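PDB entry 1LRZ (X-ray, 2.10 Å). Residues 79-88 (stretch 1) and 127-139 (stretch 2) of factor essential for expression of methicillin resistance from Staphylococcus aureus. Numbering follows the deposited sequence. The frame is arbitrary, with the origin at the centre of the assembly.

Stretch 1, residues 79-88: DYENQELVHF
Stretch 2 127-139: GNDWFFDKMSNLG

Each stretch combines a loop with a helix: residues 83-88 lie in one, and the other runs through Phe131 and ends at Asn137. The helices run in the same general direction, their axes 34° apart (signed crossing angle -34°) and 11.0 Å at closest approach. In register, Tyr80 CA lies 8.1 Å from Asn128 CA, Gln83 CA 8.4 Å from Phe131 CA, and His87 CA 7.4 Å from Lys134 CA. Stretch 1 opens with a type I turn from Asp79 to Asn82, where Asp79 OD1 accepts from Glu81 N (3.0 Å); Asn82 (chi1 t) then caps its helix, Asn82 OD1 accepting from Leu85 N at 3.0 Å. Helical bonds include His87 N to Gln83 O (3.0 Å) and Lys134 N to Trp130 O (3.1 Å). The contact buries 525 Å², both sides summed, and contains no direct hydrogen bond between the stretches.

Stretch 2 begins at Gly127, whose phi/psi of 83/22 would jam a CB against the preceding carbonyl O. Asn128 has phi/psi -115/15 and chi1 m, and Asn128 O accepts from Phe131 N at 2.9 Å. A water accepts from Trp130 NE1 (2.7 Å); Asn128 OD1 (2.8 Å) and Tyr80 O (3.2 Å) are within its donating distance, but with further acceptors elsewhere in the structure it cannot serve all of them at once.

Trp130, chi1 65° (p) and chi2 -89°, points toward stretch 1 and loses 97 Å², the largest area of any residue here. Its indole offers a broad face to Gln83 (chi1 m, chi2 t, chi3 -166°): Gln83 CG lies 3.6 Å from the centroid of the Trp130 six-membered ring, 6° off the normal. At the ring edge, Trp130 CZ2 is 3.1 Å from Tyr80 O, and Trp130 CH2 is 3.9 Å from Val86 CG1.

Phe131 (chi1 t, chi2 70°) leaves its backbone sideways, but its ring end comes nearer. Tyr80 (chi1 m, chi2 95°) directs its edge toward the Phe131 face in an offset edge-to-face pair, centroids 5.8 Å apart and planes at 81°; Tyr80 CE2 to Phe131 CE1 is 3.9 Å. Val86 (chi1 t) touches both Trp130 and Phe131, Val86 CG1 lying 4.0 Å from Phe131 CE1; its branched apolar side chain suits a place between two rings.

One turn on, Lys134 (t, 139°, m, t) reaches across toward stretch 1. Lys134 CE lies 3.6 Å from His87 ND1 at the imidazole edge, while Lys134 NZ is 3.5 Å from Gln83 O. His87 ND1 is buried without a polar partner.

Leu138, at -93/8 the first residue to leave helical geometry, closes the contact. With chi1 m and chi2 t, it places CD1 over one face of the His87 ring and Leu138 CD2 3.6 Å from His87 CE1, an apolar cover for the imidazole (chi1 t, chi2 92°). Gly139 follows at 87/1.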

# COMPACT_ATOMS: atom_id res chain seq x y z
N ASP A 79 -3.49 -5.20 -22.55
CA ASP A 79 -2.14 -4.87 -23.02
C ASP A 79 -2.21 -3.49 -23.67
O ASP A 79 -2.68 -3.35 -24.81
CB ASP A 79 -1.65 -5.93 -24.02
CG ASP A 79 -0.40 -5.50 -24.78
OD1 ASP A 79 0.34 -4.63 -24.28
OD2 ASP A 79 -0.15 -6.06 -25.87
N TYR A 80 -1.74 -2.47 -22.95
CA TYR A 80 -1.80 -1.11 -23.48
C TYR A 80 -0.79 -0.77 -24.56
O TYR A 80 -0.79 0.35 -25.06
CB TYR A 80 -1.73 -0.08 -22.34
CG TYR A 80 -3.03 0.05 -21.57
CD1 TYR A 80 -3.23 -0.66 -20.38
CD2 TYR A 80 -4.06 0.89 -22.02
CE1 TYR A 80 -4.43 -0.54 -19.67
CE2 TYR A 80 -5.26 1.01 -21.32
CZ TYR A 80 -5.44 0.30 -20.14
OH TYR A 80 -6.62 0.42 -19.43
N GLU A 81 0.08 -1.71 -24.93
CA GLU A 81 1.03 -1.47 -26.02
C GLU A 81 0.28 -1.69 -27.34
O GLU A 81 0.65 -1.13 -28.38
CB GLU A 81 2.20 -2.46 -25.95
CG GLU A 81 3.07 -2.30 -24.73
CD GLU A 81 3.57 -0.88 -24.59
OE1 GLU A 81 4.20 -0.39 -25.55
OE2 GLU A 81 3.33 -0.26 -23.53
N ASN A 82 -0.77 -2.50 -27.30
CA ASN A 82 -1.57 -2.84 -28.47
C ASN A 82 -2.66 -1.78 -28.68
O ASN A 82 -3.76 -1.89 -28.15
CB ASN A 82 -2.22 -4.21 -28.24
CG ASN A 82 -2.79 -4.82 -29.51
OD1 ASN A 82 -3.22 -4.12 -30.44
ND2 ASN A 82 -2.82 -6.15 -29.54
N GLN A 83 -2.34 -0.75 -29.46
CA GLN A 83 -3.29 0.33 -29.70
C GLN A 83 -4.58 -0.10 -30.39
O GLN A 83 -5.63 0.46 -30.10
CB GLN A 83 -2.60 1.45 -30.47
CG GLN A 83 -1.35 1.95 -29.75
CD GLN A 83 -0.76 3.23 -30.32
OE1 GLN A 83 0.38 3.59 -30.00
NE2 GLN A 83 -1.53 3.95 -31.14
N GLU A 84 -4.52 -1.08 -31.29
CA GLU A 84 -5.72 -1.53 -31.97
C GLU A 84 -6.63 -2.25 -30.98
O GLU A 84 -7.86 -2.09 -31.02
CB GLU A 84 -5.38 -2.45 -33.13
CG GLU A 84 -4.42 -1.83 -34.15
CD GLU A 84 -4.18 -2.72 -35.38
OE1 GLU A 84 -3.92 -3.94 -35.22
OE2 GLU A 84 -4.24 -2.19 -36.52
N LEU A 85 -6.03 -3.05 -30.10
CA LEU A 85 -6.82 -3.77 -29.12
C LEU A 85 -7.43 -2.77 -28.13
O LEU A 85 -8.59 -2.88 -27.76
CB LEU A 85 -5.93 -4.79 -28.38
CG LEU A 85 -6.59 -5.57 -27.24
CD1 LEU A 85 -7.75 -6.40 -27.78
CD2 LEU A 85 -5.54 -6.47 -26.59
N VAL A 86 -6.64 -1.78 -27.72
CA VAL A 86 -7.16 -0.78 -26.80
C VAL A 86 -8.36 -0.04 -27.42
O VAL A 86 -9.37 0.20 -26.76
CB VAL A 86 -6.06 0.23 -26.40
CG1 VAL A 86 -6.66 1.43 -25.70
CG2 VAL A 86 -5.05 -0.45 -25.47
N HIS A 87 -8.24 0.29 -28.70
CA HIS A 87 -9.29 0.99 -29.43
C HIS A 87 -10.57 0.14 -29.45
O HIS A 87 -11.66 0.62 -29.11
CB HIS A 87 -8.84 1.25 -30.86
CG HIS A 87 -9.82 2.05 -31.66
ND1 HIS A 87 -9.76 3.43 -31.75
CD2 HIS A 87 -10.88 1.67 -32.40
CE1 HIS A 87 -10.75 3.86 -32.51
NE2 HIS A 87 -11.45 2.81 -32.92
N PHE A 88 -10.43 -1.12 -29.85
CA PHE A 88 -11.55 -2.05 -29.91
C PHE A 88 -12.25 -2.16 -28.56
O PHE A 88 -13.48 -2.13 -28.47
CB PHE A 88 -11.06 -3.44 -30.31
CG PHE A 88 -12.15 -4.48 -30.38
CD1 PHE A 88 -13.08 -4.46 -31.42
CD2 PHE A 88 -12.24 -5.47 -29.42
CE1 PHE A 88 -14.09 -5.42 -31.48
CE2 PHE A 88 -13.24 -6.43 -29.48
CZ PHE A 88 -14.18 -6.41 -30.52
N GLY A 127 5.59 6.76 -21.96
CA GLY A 127 5.39 6.39 -23.35
C GLY A 127 3.95 6.07 -23.73
O GLY A 127 3.71 5.39 -24.73
N ASN A 128 2.99 6.57 -22.96
CA ASN A 128 1.58 6.30 -23.21
C ASN A 128 0.78 7.55 -23.58
O ASN A 128 -0.45 7.53 -23.55
CB ASN A 128 0.94 5.63 -21.97
CG ASN A 128 1.68 4.37 -21.54
OD1 ASN A 128 2.09 3.57 -22.39
ND2 ASN A 128 1.86 4.18 -20.23
N ASP A 129 1.48 8.62 -23.93
CA ASP A 129 0.84 9.88 -24.31
C ASP A 129 -0.23 9.71 -25.39
O ASP A 129 -1.23 10.44 -25.39
CB ASP A 129 1.90 10.87 -24.81
CG ASP A 129 2.76 11.44 -23.69
OD1 ASP A 129 2.73 10.91 -22.56
OD2 ASP A 129 3.47 12.43 -23.95
N TRP A 130 -0.03 8.77 -26.32
CA TRP A 130 -0.99 8.52 -27.40
C TRP A 130 -2.38 8.21 -26.85
O TRP A 130 -3.40 8.42 -27.53
CB TRP A 130 -0.52 7.35 -28.26
CG TRP A 130 -0.48 6.04 -27.54
CD1 TRP A 130 0.57 5.52 -26.84
CD2 TRP A 130 -1.57 5.11 -27.38
NE1 TRP A 130 0.21 4.33 -26.26
CE2 TRP A 130 -1.09 4.05 -26.58
CE3 TRP A 130 -2.89 5.06 -27.85
CZ2 TRP A 130 -1.90 2.96 -26.22
CZ3 TRP A 130 -3.69 3.97 -27.50
CH2 TRP A 130 -3.19 2.94 -26.69
N PHE A 131 -2.42 7.69 -25.63
CA PHE A 131 -3.69 7.33 -25.02
C PHE A 131 -4.66 8.50 -24.92
O PHE A 131 -5.85 8.34 -25.18
CB PHE A 131 -3.46 6.76 -23.62
CG PHE A 131 -4.68 6.15 -23.01
CD1 PHE A 131 -5.19 4.95 -23.51
CD2 PHE A 131 -5.32 6.77 -21.94
CE1 PHE A 131 -6.34 4.38 -22.96
CE2 PHE A 131 -6.46 6.20 -21.38
CZ PHE A 131 -6.97 5.01 -21.89
N PHE A 132 -4.16 9.67 -24.54
CA PHE A 132 -5.04 10.84 -24.41
C PHE A 132 -5.79 11.15 -25.71
O PHE A 132 -7.00 11.39 -25.69
CB PHE A 132 -4.25 12.08 -23.95
CG PHE A 132 -3.63 11.94 -22.57
CD1 PHE A 132 -2.33 11.44 -22.42
CD2 PHE A 132 -4.35 12.28 -21.43
CE1 PHE A 132 -1.76 11.29 -21.15
CE2 PHE A 132 -3.79 12.13 -20.15
CZ PHE A 132 -2.49 11.63 -20.01
N ASP A 133 -5.08 11.15 -26.83
CA ASP A 133 -5.68 11.44 -28.13
C ASP A 133 -6.70 10.37 -28.52
O ASP A 133 -7.78 10.69 -29.01
CB ASP A 133 -4.61 11.54 -29.21
CG ASP A 133 -3.96 12.92 -29.27
OD1 ASP A 133 -2.92 13.07 -29.95
OD2 ASP A 133 -4.49 13.86 -28.64
N LYS A 134 -6.34 9.11 -28.30
CA LYS A 134 -7.26 8.03 -28.64
C LYS A 134 -8.55 8.13 -27.82
O LYS A 134 -9.64 7.98 -28.37
CB LYS A 134 -6.59 6.68 -28.42
CG LYS A 134 -7.54 5.50 -28.60
CD LYS A 134 -6.87 4.36 -29.34
CE LYS A 134 -6.58 4.76 -30.78
NZ LYS A 134 -5.99 3.64 -31.57
N MET A 135 -8.45 8.40 -26.53
CA MET A 135 -9.66 8.50 -25.71
C MET A 135 -10.51 9.68 -26.21
O MET A 135 -11.73 9.57 -26.34
CB MET A 135 -9.30 8.68 -24.22
CG MET A 135 -8.78 7.39 -23.54
SD MET A 135 -9.91 5.97 -23.66
CE MET A 135 -9.26 5.13 -25.01
N SER A 136 -9.85 10.80 -26.49
CA SER A 136 -10.54 11.98 -26.99
C SER A 136 -11.30 11.64 -28.28
O SER A 136 -12.47 11.96 -28.42
CB SER A 136 -9.53 13.10 -27.26
OG SER A 136 -10.19 14.31 -27.56
N ASN A 137 -10.62 10.97 -29.22
CA ASN A 137 -11.26 10.58 -30.48
C ASN A 137 -12.49 9.70 -30.25
O ASN A 137 -13.41 9.70 -31.06
CB ASN A 137 -10.29 9.83 -31.38
CG ASN A 137 -9.12 10.68 -31.82
OD1 ASN A 137 -9.27 11.87 -32.09
ND2 ASN A 137 -7.94 10.07 -31.90
N LEU A 138 -12.49 8.95 -29.16
CA LEU A 138 -13.60 8.06 -28.84
C LEU A 138 -14.66 8.71 -27.93
O LEU A 138 -15.58 8.04 -27.47
CB LEU A 138 -13.09 6.77 -28.19
CG LEU A 138 -12.27 5.86 -29.10
CD1 LEU A 138 -11.90 4.59 -28.36
CD2 LEU A 138 -13.10 5.51 -30.34
N GLY A 139 -14.53 10.01 -27.67
CA GLY A 139 -15.50 10.69 -26.83
C GLY A 139 -15.22 10.65 -25.34
O GLY A 139 -16.00 11.17 -24.54
O HOH W 1 1.63 2.45 -24.89